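Local coordinates for protein delta-aminolevulinic acid dehydratase (Toxoplasma gondii ME49, PDB 3OBK) that probably catalyses the condensation of two molecules of 5-aminolevulinic acid to porphobilinogen, an early step of tetrapyrrole biosynthesis, as an octameric enzyme, at residues A[189-194]-A[206-210]; A[211-216]-A[240-246]; A[249-253]-A[278-282]; A[261-267]-A[285-290]. All blocks are in the same frame, centred on the assembly; numbering follows the deposited sequence.

From the N terminus, contact 1 comes first: helix 189-199 lies against the following strand, 206-213, and a short connection closes the loop. The same strand runs straight on into contact 2, where its C-terminal end is bridged by the loop 240-246 and a longer excursion is closed. Contacts 3 and 4 come later and cross, because their segments alternate in the sequence: helix 247-258 pairs with helix 273-282, and strand 263-267 with strand 287-291. Contacts 1 and 4 share a sheet, since Ala209 bonds to Met263 and Met265. Contacts 2 and 4 both reach the porphobilinogen, and contact 3 packs outside contact 4.

Contact 1. Residues A[189-194]-A[206-210]; sequences RVSAIR and SILAY
Ile207 meets three residues of helix 189-194. Its CD1 nears Ile193 CG2 at 4.2 Å and lies 3.6 Å from Arg194 NH2, approaching that guanidinium obliquely, while its CG2 turns to Val190 CG1. Val190 serves two partners: with CG1 anti to the backbone N (chi1 174°), the other branch, CG2, is set beside that N and reaches Ala209 CB at 3.8 Å. A hydrogen bond runs from Arg189 NH2 to Tyr210 O, 3.1 Å long and somewhat bent. The acceptor stands a little out of the guanidinium plane, and the donor is tilted from the carbonyl plane by a similar amount.

The two arginines reach the strand by different routes. Arg194 leaves the helix with CG anti to the backbone N. Its CB lies against Ile207 CD1 from the start, and the bends at the second and third torsions bring CD and then NH2 back to the same methyl, with NH2 also close to the CA of Ser206. Arg189 also bends at both torsions, toward the far end of the strand segment. Farther out, Asp184 holds Arg189 NE and Asp198 holds Arg194 NH1, both by salt bridges, and Arg194 NH2 also donates to Thr205 O. The 189-194 and 206-210 segments run antiparallel, their axes 9.9 Å apart, as the return limb of the beta-alpha-beta unit 179-213.

An aliphatic centre is thus flanked by an arginine at each end. Their buried charges are probably balanced by Asp184 and Asp198, and the strand itself supplies a carbonyl to Arg189.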
# COMPACT_ATOMS: atom_id res chain seq x y z
N ARG A 189 11.14 25.28 15.12
CA ARG A 189 10.39 26.45 15.60
C ARG A 189 8.93 26.15 15.93
O ARG A 189 8.39 26.77 16.85
CB ARG A 189 10.53 27.67 14.64
CG ARG A 189 9.52 27.82 13.52
CD ARG A 189 9.74 26.86 12.36
NE ARG A 189 9.38 27.50 11.10
CZ ARG A 189 9.16 26.87 9.95
NH1 ARG A 189 9.23 25.55 9.88
NH2 ARG A 189 8.83 27.56 8.86
N VAL A 190 8.30 25.20 15.23
CA VAL A 190 6.87 24.98 15.46
C VAL A 190 6.64 24.59 16.91
O VAL A 190 5.84 25.18 17.60
CB VAL A 190 6.21 23.93 14.52
CG1 VAL A 190 4.78 23.69 14.97
CG2 VAL A 190 6.25 24.40 13.02
N SER A 191 7.36 23.59 17.36
CA SER A 191 7.14 23.10 18.71
C SER A 191 7.47 24.15 19.75
O SER A 191 6.80 24.22 20.78
CB SER A 191 8.00 21.87 18.99
OG SER A 191 7.69 21.31 20.25
N ALA A 192 8.52 24.94 19.48
CA ALA A 192 9.00 25.91 20.44
C ALA A 192 7.97 27.01 20.56
O ALA A 192 7.63 27.46 21.68
CB ALA A 192 10.36 26.48 20.03
N ILE A 193 7.45 27.44 19.41
CA ILE A 193 6.42 28.48 19.40
C ILE A 193 5.17 27.96 20.07
O ILE A 193 4.55 28.65 20.85
CB ILE A 193 6.08 28.98 17.99
CG1 ILE A 193 7.29 29.74 17.42
CG2 ILE A 193 4.87 29.86 18.07
CD1 ILE A 193 7.43 29.88 15.91
N ARG A 194 4.82 26.72 19.79
CA ARG A 194 3.63 26.13 20.37
C ARG A 194 3.65 26.19 21.91
O ARG A 194 2.65 26.52 22.52
CB ARG A 194 3.47 24.69 19.89
CG ARG A 194 2.19 24.00 20.37
CD ARG A 194 0.92 24.57 19.73
NE ARG A 194 0.37 25.69 20.48
CZ ARG A 194 -0.46 26.59 19.97
NH1 ARG A 194 -0.89 27.58 20.73
NH2 ARG A 194 -0.85 26.53 18.69
N SER A 206 -3.65 29.59 16.68
CA SER A 206 -3.22 28.54 15.75
C SER A 206 -1.86 28.79 15.14
O SER A 206 -1.32 29.90 15.19
CB SER A 206 -4.23 28.42 14.61
OG SER A 206 -5.52 28.12 15.11
N ILE A 207 -1.29 27.73 14.58
CA ILE A 207 -0.01 27.81 13.90
C ILE A 207 -0.21 27.26 12.49
O ILE A 207 -0.51 26.10 12.32
CB ILE A 207 1.07 27.02 14.63
CG1 ILE A 207 1.39 27.67 15.97
CG2 ILE A 207 2.36 26.91 13.79
CD1 ILE A 207 2.24 26.80 16.91
N LEU A 208 -0.07 28.12 11.49
CA LEU A 208 0.01 27.70 10.10
C LEU A 208 1.50 27.51 9.76
O LEU A 208 2.26 28.49 9.60
CB LEU A 208 -0.67 28.72 9.21
CG LEU A 208 -0.61 28.73 7.66
CD1 LEU A 208 -0.49 27.37 7.01
CD2 LEU A 208 -1.84 29.51 7.14
N ALA A 209 1.94 26.26 9.72
CA ALA A 209 3.38 25.98 9.59
C ALA A 209 3.73 25.98 8.13
O ALA A 209 3.11 25.27 7.34
CB ALA A 209 3.73 24.62 10.24
N TYR A 210 4.70 26.79 7.74
CA TYR A 210 5.29 26.67 6.41
C TYR A 210 6.26 25.50 6.48
O TYR A 210 7.36 25.68 6.93
CB TYR A 210 6.04 27.92 6.02
CG TYR A 210 5.21 29.12 5.67
CD1 TYR A 210 4.61 29.88 6.63
CD2 TYR A 210 5.11 29.55 4.36
CE1 TYR A 210 3.87 31.03 6.30
CE2 TYR A 210 4.38 30.68 4.01
CZ TYR A 210 3.76 31.43 4.99
OH TYR A 210 3.04 32.58 4.63

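Contact 2. Residues A[211-216]-A[240-246]; sequences SCKYAS and QMDPSNS. With PBG (3-[5-(aminomethyl)-4-(carboxymethyl)-1H-pyrrol-3-yl]propanoic acid), chain L.
Met241 and Tyr214 bring the two segments together through backbone and side chain alike. In the backbone, Met241 N donates to Lys213 O at 3.1 Å and Ala215 N donates to Met241 O; the two bonds make a single beta bridge between Tyr214 and Met241. Ala215, the donor of the second, is the centre of an inverse gamma turn.

Aromatic and apolar contacts follow. Met241 SD sits over one face of the Tyr214 ring, 4.7 Å from its centroid, in a Met-aromatic contact, and the bend at its last torsion brings CE to 3.4 Å from Tyr214 CZ. Gln240 CB packs on Ala215 CB.

Of the polar side chains, Tyr214 OH donates to Asn245 O at 3.0 Å, in the carbonyl plane. Asp242 OD1 accepts from both N and OG of Ser244 on one face of its carboxylate, an Asx turn inside the type I turn Asp242 to Asn245.

At the ligand, the fully extended Lys213 chain carries NZ to within 2.8 Å of porphobilinogen O1A, a hydrogen bond. Gln240 NE2 lies 3.1 Å from the same O1A and donates to a water, while a second water links its OE1 to Ser216 O. Ser183 and Arg223 are among the ligand's other partners.

Bridge and tyrosine bond together hold the 240-246 loop over the strand end, which brings Gln240 and Lys213 to the same carboxylate oxygen of the product, the lysine bonded to it and the amide nitrogen close by.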
# COMPACT_ATOMS: atom_id res chain seq x y z
N SER A 211 5.82 24.29 6.11
CA SER A 211 6.69 23.10 6.20
C SER A 211 7.61 22.97 5.04
O SER A 211 8.78 22.71 5.23
CB SER A 211 5.89 21.80 6.22
OG SER A 211 4.96 21.85 7.25
N CYS A 212 7.05 23.10 3.84
CA CYS A 212 7.80 22.90 2.61
C CYS A 212 7.87 24.23 1.85
O CYS A 212 7.08 24.50 0.97
CB CYS A 212 7.12 21.81 1.78
SG CYS A 212 6.62 20.37 2.78
N LYS A 213 8.80 25.07 2.28
CA LYS A 213 9.01 26.39 1.70
C LYS A 213 10.36 26.35 1.00
O LYS A 213 11.37 26.07 1.63
CB LYS A 213 9.03 27.46 2.77
CG LYS A 213 9.45 28.79 2.22
CD LYS A 213 9.22 29.89 3.22
CE LYS A 213 9.50 31.22 2.61
NZ LYS A 213 9.16 32.28 3.52
N TYR A 214 10.36 26.63 -0.30
CA TYR A 214 11.55 26.40 -1.10
C TYR A 214 12.40 27.67 -1.28
O TYR A 214 11.89 28.77 -1.22
CB TYR A 214 11.15 25.78 -2.44
CG TYR A 214 10.73 24.33 -2.28
CD1 TYR A 214 9.46 23.98 -1.87
CD2 TYR A 214 11.64 23.31 -2.49
CE1 TYR A 214 9.09 22.62 -1.70
CE2 TYR A 214 11.29 21.98 -2.34
CZ TYR A 214 10.02 21.64 -1.94
OH TYR A 214 9.71 20.32 -1.79
N ALA A 215 13.70 27.49 -1.44
CA ALA A 215 14.63 28.60 -1.70
C ALA A 215 14.40 29.14 -3.08
O ALA A 215 15.20 28.97 -3.96
CB ALA A 215 16.10 28.13 -1.53
N SER A 216 13.27 29.80 -3.26
CA SER A 216 12.78 30.15 -4.59
C SER A 216 13.26 31.52 -5.09
O SER A 216 13.70 32.41 -4.31
CB SER A 216 11.24 30.15 -4.58
OG SER A 216 10.70 30.34 -5.89
N GLN A 240 15.83 27.84 3.53
CA GLN A 240 14.80 27.44 2.58
C GLN A 240 15.30 26.21 1.80
O GLN A 240 16.50 25.97 1.69
CB GLN A 240 14.41 28.59 1.68
CG GLN A 240 13.74 29.75 2.47
CD GLN A 240 13.48 31.01 1.63
OE1 GLN A 240 13.86 31.09 0.46
NE2 GLN A 240 12.86 32.00 2.26
N MET A 241 14.37 25.43 1.29
CA MET A 241 14.66 24.13 0.67
C MET A 241 15.12 24.21 -0.79
O MET A 241 14.71 25.08 -1.55
CB MET A 241 13.40 23.25 0.72
CG MET A 241 13.07 22.77 2.13
SD MET A 241 11.57 21.79 2.27
CE MET A 241 11.81 20.72 0.86
N ASP A 242 15.94 23.27 -1.16
CA ASP A 242 16.36 23.09 -2.54
C ASP A 242 15.16 22.67 -3.37
O ASP A 242 14.54 21.66 -3.07
CB ASP A 242 17.41 21.97 -2.59
CG ASP A 242 18.15 21.89 -3.93
OD1 ASP A 242 17.68 22.50 -4.91
OD2 ASP A 242 19.22 21.22 -3.97
N PRO A 243 14.83 23.42 -4.41
CA PRO A 243 13.79 23.00 -5.33
C PRO A 243 14.03 21.64 -6.00
O PRO A 243 13.13 21.11 -6.60
CB PRO A 243 13.81 24.08 -6.40
CG PRO A 243 14.46 25.24 -5.81
CD PRO A 243 15.41 24.71 -4.80
N SER A 244 15.23 21.08 -5.92
CA SER A 244 15.50 19.81 -6.53
C SER A 244 14.91 18.62 -5.78
O SER A 244 14.96 17.48 -6.27
CB SER A 244 17.00 19.59 -6.62
OG SER A 244 17.68 20.69 -7.15
N ASN A 245 14.35 18.86 -4.59
CA ASN A 245 14.04 17.79 -3.65
C ASN A 245 12.56 17.65 -3.32
O ASN A 245 11.89 18.63 -3.04
CB ASN A 245 14.83 18.04 -2.37
CG ASN A 245 16.34 18.00 -2.62
OD1 ASN A 245 16.79 17.59 -3.69
ND2 ASN A 245 17.12 18.42 -1.62
N SER A 246 12.07 16.40 -3.32
CA SER A 246 10.67 16.11 -2.87
C SER A 246 10.65 15.30 -1.60
O SER A 246 9.90 15.63 -0.69
CB SER A 246 9.85 15.39 -3.96
OG SER A 246 10.56 14.26 -4.48
CHA PBG L . 9.32 36.04 4.78
C1A PBG L . 8.33 35.86 3.68
C2A PBG L . 8.60 35.84 2.31
C3A PBG L . 7.38 35.64 1.69
C4A PBG L . 6.43 35.47 2.68
NA PBG L . 7.02 35.63 3.87
C5A PBG L . 9.89 36.14 1.60
C6A PBG L . 10.99 35.17 1.76
O1A PBG L . 10.90 34.38 2.74
O2A PBG L . 11.98 35.22 1.00
C7A PBG L . 7.16 35.63 0.22
C8A PBG L . 5.76 35.70 -0.25
C9A PBG L . 5.52 36.00 -1.67
O3A PBG L . 4.43 36.47 -1.97
O4A PBG L . 6.42 36.07 -2.52
N1 PBG L . 9.54 34.96 5.67
O HOH W 1 12.12 31.28 4.97
O HOH W 2 14.74 32.37 -1.85

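Contact 3. Residues A[249-253]-A[278-282]; sequences AEREA and KIREK. With MG (magnesium ion), chain I.
Ile279 packs between Ala249 and Ala253, one helical turn apart on the neighbouring helix. Its CG1 lies beside the backbone N, and the further turn at chi2 (-47°) sends CD1 to 3.8 Å from Ala249 O; CG2, anti to that N, meets Ala253 CB at 3.7 Å. Glu250 flanks this apolar patch. Extended beyond CG, it lays CG against Ile279 CD1 and carries its carboxylate up to two lysines, OE1 lying 3.9 Å from Lys278 CG and OE2 3.7 Å from Lys282 CD. The carboxylate thus meets the lysines' aliphatic parts, with both ammonium groups more than 5 Å away. Lys278 bends at chi2 and chi3 instead, which lets its NZ form a salt bridge to Glu281 OE1 (2.8 Å) within its own helix and a second to Glu281 of a neighbouring subunit.

Away from this interface, Glu252 folds at chi2 (-85°) and binds magnesium through OE1 at 1.9 Å, the other five ligands being waters. Its OE2 forms a salt bridge with Arg27 of a neighbouring subunit, so the metal site adjoins a subunit boundary.

With segment axes 10.3 Å apart and crossing at -46°, the pair represents two successive outer helices of a TIM barrel.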
# COMPACT_ATOMS: atom_id res chain seq x y z
N ALA A 249 10.56 17.08 1.55
CA ALA A 249 9.28 17.71 1.94
C ALA A 249 8.54 16.87 2.98
O ALA A 249 7.93 17.41 3.87
CB ALA A 249 8.39 17.96 0.74
N GLU A 250 8.64 15.56 2.88
CA GLU A 250 7.98 14.64 3.81
C GLU A 250 8.67 14.63 5.17
O GLU A 250 8.04 14.51 6.21
CB GLU A 250 7.97 13.22 3.22
CG GLU A 250 7.25 13.16 1.85
CD GLU A 250 7.32 11.76 1.20
OE1 GLU A 250 7.77 11.68 0.02
OE2 GLU A 250 6.93 10.76 1.89
N ARG A 251 9.98 14.77 5.16
CA ARG A 251 10.68 14.92 6.40
C ARG A 251 10.14 16.18 7.13
O ARG A 251 9.78 16.13 8.29
CB ARG A 251 12.18 15.04 6.12
CG ARG A 251 13.05 14.64 7.25
CD ARG A 251 14.53 14.94 6.98
NE ARG A 251 15.23 14.97 8.26
CZ ARG A 251 16.49 15.35 8.44
NH1 ARG A 251 17.22 15.72 7.40
NH2 ARG A 251 17.02 15.34 9.67
N GLU A 252 10.01 17.28 6.41
CA GLU A 252 9.56 18.51 7.05
C GLU A 252 8.10 18.41 7.49
O GLU A 252 7.75 18.82 8.62
CB GLU A 252 9.80 19.71 6.14
CG GLU A 252 11.33 20.05 5.95
CD GLU A 252 11.90 20.94 7.06
OE1 GLU A 252 11.13 21.50 7.86
OE2 GLU A 252 13.14 21.10 7.13
N ALA A 253 7.25 17.88 6.63
CA ALA A 253 5.83 17.86 6.91
C ALA A 253 5.57 16.95 8.13
O ALA A 253 4.89 17.35 9.05
CB ALA A 253 5.04 17.44 5.69
N LYS A 278 1.63 15.46 -2.68
CA LYS A 278 2.25 14.35 -1.96
C LYS A 278 2.00 14.50 -0.47
O LYS A 278 1.61 13.54 0.19
CB LYS A 278 3.72 14.24 -2.28
CG LYS A 278 4.44 13.11 -1.53
CD LYS A 278 3.72 11.72 -1.60
CE LYS A 278 4.35 10.77 -2.62
NZ LYS A 278 3.33 9.76 -3.13
N ILE A 279 2.17 15.72 0.05
CA ILE A 279 1.93 16.00 1.46
C ILE A 279 0.46 15.86 1.79
O ILE A 279 0.11 15.38 2.84
CB ILE A 279 2.47 17.38 1.90
CG1 ILE A 279 3.98 17.46 1.63
CG2 ILE A 279 2.19 17.62 3.39
CD1 ILE A 279 4.81 16.22 2.11
N ARG A 280 -0.41 16.25 0.88
CA ARG A 280 -1.85 15.99 1.06
C ARG A 280 -2.18 14.53 1.26
O ARG A 280 -3.05 14.20 2.02
CB ARG A 280 -2.62 16.49 -0.16
CG ARG A 280 -4.13 16.26 -0.10
CD ARG A 280 -4.67 16.65 1.25
NE ARG A 280 -5.92 17.37 1.13
CZ ARG A 280 -7.13 16.83 1.28
NH1 ARG A 280 -7.30 15.53 1.60
NH2 ARG A 280 -8.19 17.64 1.15
N GLU A 281 -1.51 13.67 0.51
CA GLU A 281 -1.76 12.24 0.51
C GLU A 281 -1.36 11.66 1.86
O GLU A 281 -2.04 10.82 2.39
CB GLU A 281 -0.96 11.60 -0.64
CG GLU A 281 -1.09 10.09 -0.83
CD GLU A 281 -0.37 9.57 -2.10
OE1 GLU A 281 0.62 10.24 -2.55
OE2 GLU A 281 -0.78 8.48 -2.63
N LYS A 282 -0.27 12.16 2.42
CA LYS A 282 0.31 11.60 3.64
C LYS A 282 -0.10 12.32 4.95
O LYS A 282 -0.12 11.70 6.02
CB LYS A 282 1.85 11.50 3.47
CG LYS A 282 2.26 10.08 2.93
CD LYS A 282 3.32 10.04 1.84
CE LYS A 282 3.03 8.86 0.84
NZ LYS A 282 3.16 7.43 1.36
MG MG I . 11.06 22.27 9.57
O HOH W 3 9.04 23.06 8.62
O HOH W 4 11.86 23.92 8.59
O HOH W 5 13.21 21.88 9.77
O HOH W 6 9.70 20.90 10.55
O HOH W 7 11.15 23.53 11.14

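Contact 4. Residues A[261-267]-A[285-290]; sequences ADMLMVK and LPMVAY. With PBG (3-[5-(aminomethyl)-4-(carboxymethyl)-1H-pyrrol-3-yl]propanoic acid), chain L.
Two neighbouring parallel strands of the barrel wall meet here, the beta limbs of the beta-alpha-beta unit made by strand 263-267, helix 273-282 and strand 287-291. The backbones exchange four hydrogen bonds in parallel register: Leu264 N to Pro286 O, Val288 N to Leu264 O at 2.8 Å, Val266 N to Val288 O, and the more bent Tyr290 N to Val266 O at 3.2 Å.

Leu264, Val266, Met287 and Ala289 share the face turned to helix 273-282, where Met287 also touches Ile279. The folds of Met287 at chi2 and chi3 (-50° and -65°) turn its thioether back over the neighbouring strand, SD 4.0 Å from Leu264 CB and CE 4.0 Å from Val266 CG2. Before the strand starts, Leu285 CD1 fills in against Leu264 CG at 3.7 Å. The opposite face holds Met265 and Val288, with Met91 of strand 89-95 nearby. Met265 bends at its second and third torsions, setting CE 3.6 Å from Val288 CG1 and SD at the edge of the Tyr290 ring, a Met-aromatic contact.

At the C-terminal ends, Lys267 and Tyr290 lie side by side and point the same way. The extended lysine brings NZ to 3.1 Å from porphobilinogen C4A, while Tyr290 CE1 stands 3.5 Å from the ligand's O3A. The hydroxyl of Tyr290 bonds to that of Tyr332, itself a partner of the ligand.

Placing the pocket at the C-terminal ends of parallel strands is characteristic of TIM-barrel enzymes.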
# COMPACT_ATOMS: atom_id res chain seq x y z
N ALA A 261 1.51 21.55 14.79
CA ALA A 261 0.92 22.47 13.82
C ALA A 261 -0.54 22.09 13.56
O ALA A 261 -0.93 20.92 13.66
CB ALA A 261 1.68 22.44 12.54
N ASP A 262 -1.31 23.11 13.22
CA ASP A 262 -2.71 23.02 12.88
C ASP A 262 -2.93 22.91 11.35
O ASP A 262 -3.94 22.35 10.90
CB ASP A 262 -3.43 24.28 13.38
CG ASP A 262 -3.37 24.44 14.88
OD1 ASP A 262 -4.00 23.60 15.58
OD2 ASP A 262 -2.73 25.40 15.37
N MET A 263 -2.02 23.52 10.57
CA MET A 263 -2.06 23.45 9.09
C MET A 263 -0.65 23.50 8.54
O MET A 263 0.25 24.06 9.17
CB MET A 263 -2.84 24.62 8.49
CG MET A 263 -4.28 24.76 9.02
SD MET A 263 -5.23 26.08 8.24
CE MET A 263 -6.51 26.26 9.49
N LEU A 264 -0.49 22.91 7.35
CA LEU A 264 0.77 22.90 6.64
C LEU A 264 0.67 23.63 5.31
O LEU A 264 -0.27 23.45 4.55
CB LEU A 264 1.20 21.48 6.40
CG LEU A 264 1.31 20.63 7.67
CD1 LEU A 264 1.57 19.17 7.27
CD2 LEU A 264 2.35 21.16 8.66
N MET A 265 1.65 24.50 5.07
CA MET A 265 1.73 25.35 3.91
C MET A 265 2.86 24.87 3.01
O MET A 265 3.96 24.54 3.49
CB MET A 265 2.01 26.77 4.37
CG MET A 265 2.42 27.79 3.28
SD MET A 265 1.05 28.57 2.42
CE MET A 265 0.35 29.62 3.70
N VAL A 266 2.59 24.80 1.71
CA VAL A 266 3.63 24.58 0.70
C VAL A 266 3.73 25.86 -0.08
O VAL A 266 2.71 26.42 -0.49
CB VAL A 266 3.28 23.47 -0.30
CG1 VAL A 266 4.36 23.40 -1.46
CG2 VAL A 266 3.11 22.16 0.42
N LYS A 267 4.96 26.29 -0.32
CA LYS A 267 5.22 27.55 -0.96
C LYS A 267 6.54 27.46 -1.61
O LYS A 267 7.47 26.94 -1.01
CB LYS A 267 5.31 28.59 0.11
CG LYS A 267 5.68 30.01 -0.31
CD LYS A 267 5.63 30.80 0.96
CE LYS A 267 6.38 32.08 0.98
NZ LYS A 267 6.61 32.43 2.44
N LEU A 285 -3.40 16.81 8.32
CA LEU A 285 -3.65 18.22 8.62
C LEU A 285 -4.15 18.96 7.41
O LEU A 285 -3.84 18.62 6.30
CB LEU A 285 -2.38 18.91 9.11
CG LEU A 285 -1.74 18.38 10.41
CD1 LEU A 285 -0.42 19.05 10.59
CD2 LEU A 285 -2.63 18.62 11.59
N PRO A 286 -4.92 20.03 7.62
CA PRO A 286 -5.26 20.82 6.43
C PRO A 286 -4.06 21.43 5.71
O PRO A 286 -3.05 21.79 6.33
CB PRO A 286 -6.18 21.91 6.97
CG PRO A 286 -6.74 21.35 8.21
CD PRO A 286 -5.78 20.35 8.77
N MET A 287 -4.19 21.52 4.39
CA MET A 287 -3.14 22.01 3.52
C MET A 287 -3.46 23.39 3.00
O MET A 287 -4.59 23.69 2.68
CB MET A 287 -2.96 21.07 2.33
CG MET A 287 -2.44 19.66 2.61
SD MET A 287 -0.98 19.56 3.65
CE MET A 287 0.29 20.34 2.66
N VAL A 288 -2.43 24.21 2.92
CA VAL A 288 -2.52 25.54 2.35
C VAL A 288 -1.41 25.67 1.35
O VAL A 288 -0.35 25.10 1.53
CB VAL A 288 -2.39 26.66 3.46
CG1 VAL A 288 -2.80 27.98 2.92
CG2 VAL A 288 -3.24 26.32 4.66
N ALA A 289 -1.68 26.38 0.28
CA ALA A 289 -0.69 26.66 -0.76
C ALA A 289 -0.58 28.19 -0.93
O ALA A 289 -1.54 28.89 -0.69
CB ALA A 289 -1.07 25.99 -2.03
N TYR A 290 0.59 28.69 -1.31
CA TYR A 290 0.79 30.12 -1.48
C TYR A 290 1.12 30.41 -2.95
O TYR A 290 2.15 29.99 -3.47
CB TYR A 290 1.94 30.60 -0.61
CG TYR A 290 1.88 32.06 -0.21
CD1 TYR A 290 1.80 33.08 -1.14
CD2 TYR A 290 1.98 32.42 1.13
CE1 TYR A 290 1.79 34.45 -0.73
CE2 TYR A 290 1.95 33.75 1.54
CZ TYR A 290 1.86 34.75 0.62
OH TYR A 290 1.85 36.04 1.11
CHA PBG L . 9.32 36.04 4.78
C1A PBG L . 8.33 35.86 3.68
C2A PBG L . 8.60 35.84 2.31
C3A PBG L . 7.38 35.64 1.69
C4A PBG L . 6.43 35.47 2.68
NA PBG L . 7.02 35.63 3.87
C5A PBG L . 9.89 36.14 1.60
C6A PBG L . 10.99 35.17 1.76
O1A PBG L . 10.90 34.38 2.74
O2A PBG L . 11.98 35.22 1.00
C7A PBG L . 7.16 35.63 0.22
C8A PBG L . 5.76 35.70 -0.25
C9A PBG L . 5.52 36.00 -1.67
O3A PBG L . 4.43 36.47 -1.97
O4A PBG L . 6.42 36.07 -2.52
N1 PBG L . 9.54 34.96 5.67